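Local structure of VP1 (Polyomavirus HPyV7, 4PCH) at residues Ala58-Val63 and Asn168-Leu173; Leu92-Gln97 and Ala256-Phe261; Thr116-Trp121 and Thr228-Val233; Leu128-Ile133 and Glu172-Asp177. The protein is the major capsid protein, whose jelly-roll core assembles into pentamers that build a T=7 icosahedral shell and probably contributes to attachment to host cells. One frame throughout, in Å; residues are numbered along the deposited sequence. Where two conformers were deposited one is given.

Overall arrangement
Contact 3 lies nearest the middle of the chain, joining strands 117-124 and 224-236 in the VP1 jelly roll. Contact 2, its centre about 10 Å away, pairs strands 79-93 and 253-271 and meets contact 3 through Arg260 and Asp231. Contact 1, centred about 10 Å from contact 3, joins the start of strand 62-67 to the long loop between strands 117-124 and 184-191, packing Val171 on Leu118 and Ala230. Contact 4, sharing Glu172 and Leu173 with contact 1, pairs two strands of a small three-stranded sheet inside that loop, its centre about 23 Å from that of contact 2. In sequence, contact 4 nests within contact 3 and contact 3 within contact 2, while contact 1 crosses contacts 2 and 3.

Contact 1: residues Ala58-Val63 and Asn168-Leu173; sequences ALCYSV and NFPVEL
Asn168 and Phe169 meet Cys60 where the long EF loop of the jelly roll comes up against the chain leading into strand C (62-67), and the two backbones join in a single beta bridge. Asn168 takes part through its main chain, its C atom lying 3.7 Å from Cys60 SG. The carbonyl of Phe169 then accepts the amide of Tyr61, with Tyr61 N 3.0 Å from Phe169 O, while Cys60 CA also approaches this oxygen. A water accepts from Phe169 N and donates to Tyr61 O. Pro170 lies opposite Cys60, CA to CA 4.1 Å; its CB points away, but ring atom CG still touches the sulfur of Cys60. Val171 resumes the bonding: its N donates almost straight (171°) to Leu59 O, 3.0 Å away. Its CG1, anti to the carbonyl carbon (chi1 -57°), sits over the centre of the Tyr61 ring at 3.9 Å from the centroid, only 3° off the normal, a CH-pi contact. The far end of that ring is tied down by a hydrogen bond from Tyr61 OH to Trp174 O. Glu172 closes the contact through its carboxylate: OE1 bonds to Tyr47, whereas OE2 takes protons from two waters. One of these also donates to Leu59 O; the other accepts from Leu59 N, with its oxygen 2.9 Å from that N and 2.8 Å from Glu172 OE2.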
loop_
_atom_site.group_PDB
_atom_site.type_symbol
_atom_site.label_atom_id
_atom_site.label_comp_id
_atom_site.label_asym_id
_atom_site.label_seq_id
_atom_site.Cartn_x
_atom_site.Cartn_y
_atom_site.Cartn_z
ATOM N N ALA B 58 -27.696 -2.165 11.459
ATOM C CA ALA B 58 -26.662 -3.100 11.029
ATOM C C ALA B 58 -26.723 -3.356 9.531
ATOM O O ALA B 58 -27.796 -3.681 9.001
ATOM C CB ALA B 58 -26.824 -4.412 11.776
ATOM N N LEU B 59 -25.589 -3.251 8.851
ATOM C CA LEU B 59 -25.553 -3.520 7.404
ATOM C C LEU B 59 -25.740 -5.009 7.132
ATOM O O LEU B 59 -25.081 -5.856 7.755
ATOM C CB LEU B 59 -24.253 -3.038 6.747
ATOM C CG LEU B 59 -24.223 -3.104 5.212
ATOM C CD1 LEU B 59 -25.249 -2.156 4.602
ATOM C CD2 LEU B 59 -22.825 -2.823 4.703
ATOM N N CYS B 60 -26.640 -5.326 6.185
ATOM C CA CYS B 60 -26.852 -6.699 5.771
ATOM C C CYS B 60 -26.369 -6.938 4.355
ATOM O O CYS B 60 -26.191 -6.003 3.602
ATOM C CB CYS B 60 -28.333 -7.073 5.895
ATOM S SG CYS B 60 -28.971 -7.100 7.578
ATOM N N TYR B 61 -26.150 -8.196 3.981
ATOM C CA TYR B 61 -25.814 -8.462 2.592
ATOM C C TYR B 61 -26.974 -8.049 1.670
ATOM O O TYR B 61 -28.168 -8.205 2.024
ATOM C CB TYR B 61 -25.537 -9.934 2.366
ATOM C CG TYR B 61 -24.247 -10.433 2.962
ATOM C CD1 TYR B 61 -23.034 -10.257 2.304
ATOM C CD2 TYR B 61 -24.244 -11.118 4.156
ATOM C CE1 TYR B 61 -21.845 -10.721 2.843
ATOM C CE2 TYR B 61 -23.061 -11.611 4.709
ATOM C CZ TYR B 61 -21.857 -11.397 4.052
ATOM O OH TYR B 61 -20.706 -11.889 4.620
ATOM N N SER B 62 -26.582 -7.534 0.515
ATOM C CA SER B 62 -27.452 -7.270 -0.599
ATOM C C SER B 62 -27.421 -8.475 -1.494
ATOM O O SER B 62 -26.360 -9.051 -1.695
ATOM C CB SER B 62 -26.929 -6.064 -1.382
ATOM O OG SER B 62 -26.987 -4.867 -0.600
ATOM N N VAL B 63 -28.570 -8.823 -2.065
ATOM C CA VAL B 63 -28.650 -9.949 -2.990
ATOM C C VAL B 63 -29.484 -9.556 -4.195
ATOM O O VAL B 63 -30.456 -8.794 -4.089
ATOM C CB VAL B 63 -29.245 -11.220 -2.337
ATOM C CG1 VAL B 63 -28.329 -11.750 -1.238
ATOM C CG2 VAL B 63 -30.611 -10.956 -1.764
ATOM N N ASN B 168 -31.904 -10.020 5.315
ATOM C CA ASN B 168 -31.627 -9.736 6.729
ATOM C C ASN B 168 -30.481 -10.523 7.388
ATOM O O ASN B 168 -30.569 -10.895 8.549
ATOM C CB ASN B 168 -32.905 -9.895 7.520
ATOM C CG ASN B 168 -33.406 -11.338 7.566
ATOM O OD1 ASN B 168 -33.131 -12.152 6.665
ATOM N ND2 ASN B 168 -34.145 -11.653 8.610
ATOM N N PHE B 169 -29.427 -10.748 6.640
ATOM C CA PHE B 169 -28.202 -11.376 7.123
ATOM C C PHE B 169 -27.150 -10.312 7.413
ATOM O O PHE B 169 -26.522 -9.786 6.510
ATOM C CB PHE B 169 -27.643 -12.331 6.058
ATOM C CG PHE B 169 -28.357 -13.650 5.972
ATOM C CD1 PHE B 169 -29.460 -13.811 5.172
ATOM C CD2 PHE B 169 -27.873 -14.763 6.655
ATOM C CE1 PHE B 169 -30.102 -15.032 5.091
ATOM C CE2 PHE B 169 -28.505 -15.997 6.560
ATOM C CZ PHE B 169 -29.625 -16.137 5.779
ATOM N N PRO B 170 -26.908 -10.021 8.698
ATOM C CA PRO B 170 -25.894 -8.998 8.975
ATOM C C PRO B 170 -24.479 -9.430 8.623
ATOM O O PRO B 170 -24.075 -10.536 8.962
ATOM C CB PRO B 170 -26.014 -8.802 10.500
ATOM C CG PRO B 170 -27.375 -9.275 10.829
ATOM C CD PRO B 170 -27.568 -10.465 9.920
ATOM N N VAL B 171 -23.711 -8.514 8.041
ATOM C CA VAL B 171 -22.355 -8.794 7.610
ATOM C C VAL B 171 -21.425 -8.975 8.814
ATOM O O VAL B 171 -20.398 -9.611 8.719
ATOM C CB VAL B 171 -21.833 -7.688 6.665
ATOM C CG1 VAL B 171 -22.746 -7.539 5.458
ATOM C CG2 VAL B 171 -21.665 -6.357 7.388
ATOM N N GLU B 172 -21.822 -8.421 9.963
ATOM C CA GLU B 172 -21.081 -8.615 11.200
ATOM C C GLU B 172 -21.153 -10.048 11.755
ATOM O O GLU B 172 -20.352 -10.394 12.624
ATOM C CB GLU B 172 -21.582 -7.661 12.266
ATOM C CG GLU B 172 -21.232 -6.228 11.993
ATOM C CD GLU B 172 -22.100 -5.277 12.787
ATOM O OE1 GLU B 172 -22.012 -5.299 14.022
ATOM O OE2 GLU B 172 -22.837 -4.514 12.158
ATOM N N LEU B 173 -22.101 -10.871 11.269
ATOM C CA LEU B 173 -22.389 -12.174 11.878
ATOM C C LEU B 173 -22.286 -13.387 10.930
ATOM O O LEU B 173 -22.421 -14.538 11.366
ATOM C CB LEU B 173 -23.806 -12.132 12.461
ATOM C CG LEU B 173 -24.135 -11.000 13.432
ATOM C CD1 LEU B 173 -25.644 -10.999 13.788
ATOM C CD2 LEU B 173 -23.272 -11.144 14.691
HETATM O O HOH W 1 -23.876 -6.238 10.247
HETATM O O HOH W 2 -23.019 -2.735 10.038
HETATM O O HOH W 3 -28.945 -10.195 3.721
#

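Contact 2: residues Leu92-Gln97 and Ala256-Phe261; sequences LLFAPQ and AGYGRF
Tyr258, Leu93 and Leu92 bury the most surface where strand D (79-93) runs antiparallel to strand I (253-271) in the BIDG sheet of the jelly roll. Leu93 is gripped through its backbone, its N donating to Gly259 O at 3.0 Å and its O receiving the amide of Tyr258. Its CD1 comes within 3.3 Å of Gly259 O and also touches Phe261 CB. Leu92, paired with Arg260, has CG anti to the backbone N (chi1 -172°), and its CD1 fills the space beside Gly257 that a CB would need, 3.9 Å from Gly257 CA. The CB of Leu92 lies over a face of the Arg260 guanidinium, whose NH2 forms a salt bridge with Asp231 OD1.

The CB of Tyr258 points toward the start of the DE loop. The edge of Phe94 is directed at the tyrosine face, with ring centroids 5.4 Å apart and planes at 51°, and Phe94 CD1 stands over the middle of that ring. Ala95 CB touches it farther out, at CE2. Ile133 of a neighbouring subunit also packs on Tyr258, which places this corner at a pentamer interface. Gln97 meets the tyrosine tip to tip, its amide plane nearly perpendicular to the ring. Its OE1 bonds to Ser100 OG, while NE2 donates both to Ala95 O, 2.9 Å away, and to Tyr258 OH, also 2.9 Å from NE2 and nearly in the amide plane.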
loop_
_atom_site.group_PDB
_atom_site.type_symbol
_atom_site.label_atom_id
_atom_site.label_comp_id
_atom_site.label_asym_id
_atom_site.label_seq_id
_atom_site.Cartn_x
_atom_site.Cartn_y
_atom_site.Cartn_z
ATOM N N LEU B 92 -17.853 -0.250 -7.126
ATOM C CA LEU B 92 -18.568 0.435 -6.062
ATOM C C LEU B 92 -18.898 1.863 -6.484
ATOM O O LEU B 92 -18.059 2.567 -7.052
ATOM C CB LEU B 92 -17.671 0.495 -4.817
ATOM C CG LEU B 92 -18.302 1.006 -3.523
ATOM C CD1 LEU B 92 -19.545 0.221 -3.142
ATOM C CD2 LEU B 92 -17.257 0.874 -2.415
ATOM N N LEU B 93 -20.115 2.301 -6.192
ATOM C CA LEU B 93 -20.529 3.664 -6.450
ATOM C C LEU B 93 -20.421 4.471 -5.163
ATOM O O LEU B 93 -21.035 4.121 -4.124
ATOM C CB LEU B 93 -21.980 3.702 -6.960
ATOM C CG LEU B 93 -22.188 3.075 -8.357
ATOM C CD1 LEU B 93 -22.544 1.607 -8.334
ATOM C CD2 LEU B 93 -23.242 3.826 -9.111
ATOM N N PHE B 94 -19.627 5.537 -5.189
ATOM C CA PHE B 94 -19.417 6.326 -3.973
ATOM C C PHE B 94 -18.814 7.673 -4.321
ATOM O O PHE B 94 -18.105 7.789 -5.322
ATOM C CB PHE B 94 -18.503 5.587 -2.987
ATOM C CG PHE B 94 -18.555 6.124 -1.596
ATOM C CD1 PHE B 94 -19.738 6.107 -0.889
ATOM C CD2 PHE B 94 -17.428 6.699 -1.002
ATOM C CE1 PHE B 94 -19.812 6.616 0.380
ATOM C CE2 PHE B 94 -17.508 7.237 0.282
ATOM C CZ PHE B 94 -18.700 7.178 0.967
ATOM N N ALA B 95 -19.156 8.685 -3.539
ATOM C CA ALA B 95 -18.644 10.043 -3.671
ATOM C C ALA B 95 -17.920 10.462 -2.392
ATOM O O ALA B 95 -18.194 9.945 -1.301
ATOM C CB ALA B 95 -19.777 10.993 -3.955
ATOM N N PRO B 96 -16.988 11.406 -2.512
ATOM C CA PRO B 96 -16.389 11.939 -1.279
ATOM C C PRO B 96 -17.429 12.585 -0.368
ATOM O O PRO B 96 -18.316 13.324 -0.860
ATOM C CB PRO B 96 -15.416 12.987 -1.796
ATOM C CG PRO B 96 -15.946 13.360 -3.147
ATOM C CD PRO B 96 -16.503 12.107 -3.707
ATOM N N GLN B 97 -17.304 12.334 0.941
ATOM C CA GLN B 97 -18.225 12.872 1.923
ATOM C C GLN B 97 -17.577 14.031 2.670
ATOM O O GLN B 97 -16.581 13.845 3.345
ATOM C CB GLN B 97 -18.607 11.781 2.897
ATOM C CG GLN B 97 -19.167 10.537 2.247
ATOM C CD GLN B 97 -20.496 10.775 1.557
ATOM O OE1 GLN B 97 -21.437 11.368 2.136
ATOM N NE2 GLN B 97 -20.600 10.302 0.313
ATOM N N ALA B 256 -22.719 3.146 3.981
ATOM C CA ALA B 256 -22.524 2.130 2.963
ATOM C C ALA B 256 -22.251 2.759 1.608
ATOM O O ALA B 256 -22.424 3.956 1.407
ATOM C CB ALA B 256 -23.760 1.224 2.885
ATOM N N GLY B 257 -21.795 1.949 0.662
ATOM C CA GLY B 257 -21.764 2.392 -0.736
ATOM C C GLY B 257 -23.151 2.757 -1.215
ATOM O O GLY B 257 -24.145 2.335 -0.643
ATOM N N TYR B 258 -23.220 3.573 -2.265
ATOM C CA TYR B 258 -24.483 3.945 -2.869
ATOM C C TYR B 258 -25.106 2.815 -3.666
ATOM O O TYR B 258 -26.288 2.844 -4.013
ATOM C CB TYR B 258 -24.231 5.098 -3.812
ATOM C CG TYR B 258 -23.762 6.386 -3.175
ATOM C CD1 TYR B 258 -24.022 6.689 -1.824
ATOM C CD2 TYR B 258 -23.183 7.367 -3.962
ATOM C CE1 TYR B 258 -23.646 7.913 -1.293
ATOM C CE2 TYR B 258 -22.837 8.614 -3.439
ATOM C CZ TYR B 258 -23.072 8.876 -2.101
ATOM O OH TYR B 258 -22.730 10.126 -1.632
ATOM N N GLY B 259 -24.260 1.871 -4.036
ATOM C CA GLY B 259 -24.653 0.720 -4.842
ATOM C C GLY B 259 -23.411 -0.028 -5.279
ATOM O O GLY B 259 -22.289 0.484 -5.195
ATOM N N ARG B 260 -23.592 -1.265 -5.741
ATOM C CA ARG B 260 -22.498 -2.047 -6.341
ATOM C C ARG B 260 -22.954 -2.555 -7.695
ATOM O O ARG B 260 -23.914 -3.324 -7.784
ATOM C CB ARG B 260 -21.965 -3.213 -5.488
ATOM C CG ARG B 260 -20.882 -3.992 -6.228
ATOM C CD ARG B 260 -20.156 -5.013 -5.365
ATOM N NE ARG B 260 -19.187 -4.366 -4.464
ATOM C CZ ARG B 260 -17.940 -4.043 -4.804
ATOM N NH1 ARG B 260 -17.478 -4.271 -6.031
ATOM N NH2 ARG B 260 -17.127 -3.454 -3.929
ATOM N N PHE B 261 -22.257 -2.079 -8.727
ATOM C CA PHE B 261 -22.489 -2.463 -10.128
ATOM C C PHE B 261 -21.883 -3.825 -10.414
ATOM O O PHE B 261 -20.782 -4.097 -9.995
ATOM C CB PHE B 261 -21.886 -1.404 -11.072
ATOM C CG PHE B 261 -21.962 -1.758 -12.535
ATOM C CD1 PHE B 261 -23.147 -1.616 -13.226
ATOM C CD2 PHE B 261 -20.842 -2.257 -13.212
ATOM C CE1 PHE B 261 -23.243 -1.929 -14.567
ATOM C CE2 PHE B 261 -20.937 -2.569 -14.554
ATOM C CZ PHE B 261 -22.125 -2.417 -15.229
#

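Contact 3: residues Thr116-Trp121 and Thr228-Val233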
loop_
_atom_site.group_PDB
_atom_site.type_symbol
_atom_site.label_atom_id
_atom_site.label_comp_id
_atom_site.label_asym_id
_atom_site.label_seq_id
_atom_site.Cartn_x
_atom_site.Cartn_y
_atom_site.Cartn_z
ATOM N N THR B 116 -14.425 1.126 10.677
ATOM C CA THR B 116 -14.337 -0.275 10.239
ATOM C C THR B 116 -15.065 -0.434 8.905
ATOM O O THR B 116 -16.099 0.191 8.667
ATOM C CB THR B 116 -14.874 -1.179 11.387
ATOM O OG1 THR B 116 -13.881 -1.234 12.413
ATOM C CG2 THR B 116 -15.183 -2.587 10.940
ATOM N N GLN B 117 -14.522 -1.282 8.030
ATOM C CA GLN B 117 -14.991 -1.389 6.656
ATOM C C GLN B 117 -15.090 -2.858 6.230
ATOM O O GLN B 117 -14.373 -3.719 6.743
ATOM C CB GLN B 117 -14.018 -0.681 5.687
ATOM C CG GLN B 117 -13.733 0.771 6.045
ATOM C CD GLN B 117 -12.405 1.271 5.546
ATOM O OE1 GLN B 117 -12.074 1.145 4.359
ATOM N NE2 GLN B 117 -11.641 1.924 6.444
ATOM N N LEU B 118 -15.954 -3.073 5.238
ATOM C CA LEU B 118 -16.070 -4.350 4.535
ATOM C C LEU B 118 -16.409 -4.068 3.089
ATOM O O LEU B 118 -17.350 -3.320 2.822
ATOM C CB LEU B 118 -17.153 -5.212 5.152
ATOM C CG LEU B 118 -17.582 -6.476 4.376
ATOM C CD1 LEU B 118 -16.412 -7.454 4.273
ATOM C CD2 LEU B 118 -18.821 -7.133 4.963
ATOM N N TYR B 119 -15.662 -4.692 2.179
ATOM C CA TYR B 119 -15.956 -4.626 0.730
ATOM C C TYR B 119 -16.042 -6.054 0.241
ATOM O O TYR B 119 -15.072 -6.785 0.320
ATOM C CB TYR B 119 -14.895 -3.844 0.000
ATOM C CG TYR B 119 -14.651 -2.497 0.640
ATOM C CD1 TYR B 119 -15.502 -1.436 0.395
ATOM C CD2 TYR B 119 -13.598 -2.296 1.517
ATOM C CE1 TYR B 119 -15.319 -0.203 1.008
ATOM C CE2 TYR B 119 -13.383 -1.062 2.106
ATOM C CZ TYR B 119 -14.262 -0.023 1.866
ATOM O OH TYR B 119 -14.100 1.202 2.461
ATOM N N PHE B 120 -17.233 -6.463 -0.177
ATOM C CA PHE B 120 -17.465 -7.883 -0.500
ATOM C C PHE B 120 -18.300 -8.028 -1.743
ATOM O O PHE B 120 -19.279 -7.301 -1.909
ATOM C CB PHE B 120 -18.175 -8.589 0.660
ATOM C CG PHE B 120 -18.535 -10.017 0.378
ATOM C CD1 PHE B 120 -17.656 -11.042 0.701
ATOM C CD2 PHE B 120 -19.776 -10.336 -0.180
ATOM C CE1 PHE B 120 -17.971 -12.372 0.441
ATOM C CE2 PHE B 120 -20.099 -11.644 -0.452
ATOM C CZ PHE B 120 -19.196 -12.666 -0.156
ATOM N N TRP B 121 -17.925 -8.977 -2.609
ATOM C CA TRP B 121 -18.808 -9.367 -3.697
ATOM C C TRP B 121 -18.763 -10.882 -3.885
ATOM O O TRP B 121 -17.765 -11.559 -3.549
ATOM C CB TRP B 121 -18.467 -8.627 -5.014
ATOM C CG TRP B 121 -17.107 -8.928 -5.531
ATOM C CD1 TRP B 121 -15.975 -8.155 -5.377
ATOM C CD2 TRP B 121 -16.706 -10.082 -6.292
ATOM N NE1 TRP B 121 -14.909 -8.780 -5.965
ATOM C CE2 TRP B 121 -15.325 -9.957 -6.535
ATOM C CE3 TRP B 121 -17.378 -11.214 -6.771
ATOM C CZ2 TRP B 121 -14.597 -10.921 -7.239
ATOM C CZ3 TRP B 121 -16.669 -12.168 -7.480
ATOM C CH2 TRP B 121 -15.278 -12.016 -7.703
ATOM N N THR B 228 -24.226 -11.231 -4.793
ATOM C CA THR B 228 -24.279 -10.883 -3.370
ATOM C C THR B 228 -23.221 -9.805 -3.140
ATOM O O THR B 228 -22.163 -9.859 -3.748
ATOM C CB THR B 228 -24.016 -12.101 -2.461
ATOM O OG1 THR B 228 -24.834 -13.208 -2.869
ATOM C CG2 THR B 228 -24.328 -11.791 -0.995
ATOM N N SER B 229 -23.541 -8.802 -2.317
ATOM C CA SER B 229 -22.536 -7.781 -2.028
ATOM C C SER B 229 -22.706 -7.180 -0.650
ATOM O O SER B 229 -23.749 -7.317 -0.032
ATOM C CB SER B 229 -22.538 -6.691 -3.104
ATOM O OG SER B 229 -23.689 -5.890 -3.069
ATOM N N ALA B 230 -21.641 -6.541 -0.153
ATOM C CA ALA B 230 -21.746 -5.683 1.013
ATOM C C ALA B 230 -20.588 -4.724 0.963
ATOM O O ALA B 230 -19.428 -5.143 0.750
ATOM C CB ALA B 230 -21.682 -6.499 2.292
ATOM N N ASP B 231 -20.889 -3.451 1.166
ATOM C CA ASP B 231 -19.893 -2.392 1.101
ATOM C C ASP B 231 -20.141 -1.392 2.218
ATOM O O ASP B 231 -20.979 -0.501 2.105
ATOM C CB ASP B 231 -19.912 -1.730 -0.279
ATOM C CG ASP B 231 -19.408 -2.662 -1.361
ATOM O OD1 ASP B 231 -18.154 -2.853 -1.490
ATOM O OD2 ASP B 231 -20.257 -3.292 -2.037
ATOM N N MET B 232 -19.434 -1.599 3.318
ATOM C CA MET B 232 -19.452 -0.687 4.460
ATOM C C MET B 232 -18.186 0.138 4.380
ATOM O O MET B 232 -17.094 -0.401 4.509
ATOM C CB MET B 232 -19.478 -1.461 5.768
ATOM C CG MET B 232 -19.420 -0.510 6.972
ATOM S SD MET B 232 -19.729 -1.296 8.553
ATOM C CE MET B 232 -18.410 -2.481 8.597
ATOM N N VAL B 233 -18.356 1.413 4.062
ATOM C CA VAL B 233 -17.243 2.325 3.850
ATOM C C VAL B 233 -16.727 2.888 5.169
ATOM O O VAL B 233 -15.585 3.308 5.242
ATOM C CB VAL B 233 -17.628 3.473 2.880
ATOM C CG1 VAL B 233 -16.409 4.283 2.493
ATOM C CG2 VAL B 233 -18.287 2.958 1.624
#
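Tyr119 and Asp231 cross at about a right angle, the carboxylate meeting the edge of the phenol ring rather than its face. Asp231 OD1, the oxygen that also holds Arg260, lies in the ring plane 3.5 Å from Tyr119 CD1, and the two planes are 43° apart. At the other end of the ring, Tyr119 OH donates to Gln117 OE1 at 2.8 Å and rests against CA of Val233. On the opposite face of the sheet, Leu118 CD2 lies 4.0 Å from Ala230 CB, a spot also covered by Val171 of the EF loop. These pairs belong to the antiparallel strands E (117-124) and H (224-236) of the CHEF sheet of the jelly roll, held by backbone bonds in both directions between Leu118 and Met232 and between Phe120 and Ala230. Phe120, with CG anti to its backbone N (chi1 176°), turns its ring edge to the partner strand, CE2 being 4.3 Å from Thr228 CG2, and stacks edge-to-face with Tyr61. Met232 is extended as far as SD and then bends at chi3 (60°), which carries CE to 3.5 Å from Thr116 O and 4.0 Å from Thr116 CG2. Pro96 of a neighbouring subunit packs on both Thr116 and Met232.

Contact 4: residues Leu128-Ile133 and Glu172-Asp177; sequences LDVIGI and ELWVAD
Ile131 and Val175 bond to each other in both directions, Ile131 N to Val175 O at 2.7 Å and Val175 N to Ile131 O at 2.9 Å, at the middle of the antiparallel pairing of strands 129-132 and 174-176 within the EF loop. Flanking bonds run from Asp177 N to Asp129 O and from Ile133 N to Leu173 O. Beyond the last of these, a water donates to both Ile133 O and Glu172 O, bridging the ends where the strands part. The carboxylate of Asp177 is held from outside the pairing, by a salt bridge of OD2 with Arg161 and a hydrogen bond of OD1 with Thr179. Its flank packs on Ile131, which crosses it at about a right angle with CG1 3.5 Å from Asp177 CG.

On the other face, Trp174 lays its six-membered ring over Gly132: Gly132 CA is 3.8 Å from the centroid and 29° off the normal, displaced toward the rim, in a CH-pi contact so close that a CB here would be tight against Trp174 CZ3. Val130 crosses the same indole at about a right angle, its CG2 meeting CE3 at 3.5 Å. The indole is fixed in rotation by a bond from NE1 to Glu147 O, and Phe169 packs edge-to-face with it.

Strand 161-163 lies along the other side of strand 129-132, completing a three-stranded sheet. Leu128 and Ala176 join it to the jelly-roll core by packing on Phe120 of strand 117-124, while Ile131 reaches Leu93 of a neighbouring subunit.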
loop_
_atom_site.group_PDB
_atom_site.type_symbol
_atom_site.label_atom_id
_atom_site.label_comp_id
_atom_site.label_asym_id
_atom_site.label_seq_id
_atom_site.Cartn_x
_atom_site.Cartn_y
_atom_site.Cartn_z
ATOM N N LEU B 128 -25.174 -17.606 -1.906
ATOM C CA LEU B 128 -23.924 -17.676 -1.186
ATOM C C LEU B 128 -24.018 -18.527 0.076
ATOM O O LEU B 128 -24.886 -18.289 0.912
ATOM C CB LEU B 128 -23.517 -16.256 -0.805
ATOM C CG LEU B 128 -22.212 -16.106 -0.004
ATOM C CD1 LEU B 128 -21.004 -16.390 -0.867
ATOM C CD2 LEU B 128 -22.029 -14.735 0.632
ATOM N N ASP B 129 -23.131 -19.507 0.214
ATOM C CA ASP B 129 -23.022 -20.287 1.459
ATOM C C ASP B 129 -22.247 -19.455 2.489
ATOM O O ASP B 129 -21.131 -18.941 2.179
ATOM C CB ASP B 129 -22.271 -21.593 1.198
ATOM C CG ASP B 129 -22.975 -22.495 0.208
ATOM O OD1 ASP B 129 -24.157 -22.882 0.462
ATOM O OD2 ASP B 129 -22.332 -22.852 -0.815
ATOM N N VAL B 130 -22.811 -19.354 3.705
ATOM C CA VAL B 130 -22.181 -18.583 4.798
ATOM C C VAL B 130 -22.128 -19.395 6.088
ATOM O O VAL B 130 -22.878 -20.366 6.290
ATOM C CB VAL B 130 -22.934 -17.242 5.104
ATOM C CG1 VAL B 130 -22.586 -16.212 4.054
ATOM C CG2 VAL B 130 -24.433 -17.458 5.192
ATOM N N ILE B 131 -21.210 -18.989 6.958
ATOM C CA ILE B 131 -21.082 -19.551 8.283
ATOM C C ILE B 131 -21.502 -18.483 9.299
ATOM O O ILE B 131 -21.107 -17.305 9.192
ATOM C CB ILE B 131 -19.642 -20.003 8.585
ATOM C CG1 ILE B 131 -19.094 -20.917 7.495
ATOM C CG2 ILE B 131 -19.589 -20.702 9.937
ATOM C CD1 ILE B 131 -17.642 -21.253 7.695
ATOM N N GLY B 132 -22.336 -18.880 10.241
ATOM C CA GLY B 132 -22.779 -17.978 11.318
ATOM C C GLY B 132 -21.778 -17.967 12.448
ATOM O O GLY B 132 -21.448 -19.020 12.972
ATOM N N ILE B 133 -21.262 -16.786 12.805
ATOM C CA ILE B 133 -20.305 -16.675 13.899
ATOM C C ILE B 133 -20.685 -15.492 14.756
ATOM O O ILE B 133 -20.844 -14.395 14.242
ATOM C CB ILE B 133 -18.859 -16.395 13.395
ATOM C CG1 ILE B 133 -18.399 -17.532 12.492
ATOM C CG2 ILE B 133 -17.924 -16.210 14.585
ATOM C CD1 ILE B 133 -18.074 -18.803 13.220
ATOM N N GLU B 172 -21.822 -8.421 9.963
ATOM C CA GLU B 172 -21.081 -8.615 11.200
ATOM C C GLU B 172 -21.153 -10.048 11.755
ATOM O O GLU B 172 -20.352 -10.394 12.624
ATOM C CB GLU B 172 -21.582 -7.661 12.266
ATOM C CG GLU B 172 -21.232 -6.228 11.993
ATOM C CD GLU B 172 -22.100 -5.277 12.787
ATOM O OE1 GLU B 172 -22.012 -5.299 14.022
ATOM O OE2 GLU B 172 -22.837 -4.514 12.158
ATOM N N LEU B 173 -22.101 -10.871 11.269
ATOM C CA LEU B 173 -22.389 -12.174 11.878
ATOM C C LEU B 173 -22.286 -13.387 10.930
ATOM O O LEU B 173 -22.421 -14.538 11.366
ATOM C CB LEU B 173 -23.806 -12.132 12.461
ATOM C CG LEU B 173 -24.135 -11.000 13.432
ATOM C CD1 LEU B 173 -25.644 -10.999 13.788
ATOM C CD2 LEU B 173 -23.272 -11.144 14.691
ATOM N N TRP B 174 -22.056 -13.140 9.641
ATOM C CA TRP B 174 -22.133 -14.200 8.617
ATOM C C TRP B 174 -20.954 -14.046 7.668
ATOM O O TRP B 174 -20.816 -12.955 7.084
ATOM C CB TRP B 174 -23.442 -14.096 7.844
ATOM C CG TRP B 174 -24.663 -14.403 8.670
ATOM C CD1 TRP B 174 -25.497 -13.515 9.288
ATOM C CD2 TRP B 174 -25.161 -15.699 8.984
ATOM N NE1 TRP B 174 -26.482 -14.182 9.960
ATOM C CE2 TRP B 174 -26.302 -15.534 9.781
ATOM C CE3 TRP B 174 -24.748 -17.004 8.654
ATOM C CZ2 TRP B 174 -27.037 -16.611 10.256
ATOM C CZ3 TRP B 174 -25.482 -18.075 9.137
ATOM C CH2 TRP B 174 -26.602 -17.874 9.938
ATOM N N VAL B 175 -20.160 -15.097 7.515
ATOM C CA VAL B 175 -18.920 -15.097 6.734
ATOM C C VAL B 175 -19.044 -16.085 5.560
ATOM O O VAL B 175 -19.539 -17.203 5.757
ATOM C CB VAL B 175 -17.741 -15.537 7.625
ATOM C CG1 VAL B 175 -16.436 -15.498 6.856
ATOM C CG2 VAL B 175 -17.625 -14.653 8.872
ATOM N N ALA B 176 -18.567 -15.709 4.372
ATOM C CA ALA B 176 -18.559 -16.633 3.247
ATOM C C ALA B 176 -17.891 -17.931 3.670
ATOM O O ALA B 176 -16.851 -17.924 4.311
ATOM C CB ALA B 176 -17.804 -16.030 2.064
ATOM N N ASP B 177 -18.474 -19.048 3.259
ATOM C CA ASP B 177 -18.020 -20.365 3.679
ATOM C C ASP B 177 -17.051 -20.990 2.639
ATOM O O ASP B 177 -17.492 -21.412 1.558
ATOM C CB ASP B 177 -19.253 -21.243 3.902
ATOM C CG ASP B 177 -18.910 -22.643 4.461
ATOM O OD1 ASP B 177 -17.704 -22.989 4.564
ATOM O OD2 ASP B 177 -19.863 -23.408 4.745
HETATM O O HOH W 4 -22.456 -22.612 4.541
HETATM O O HOH W 5 -19.111 -12.729 12.800
#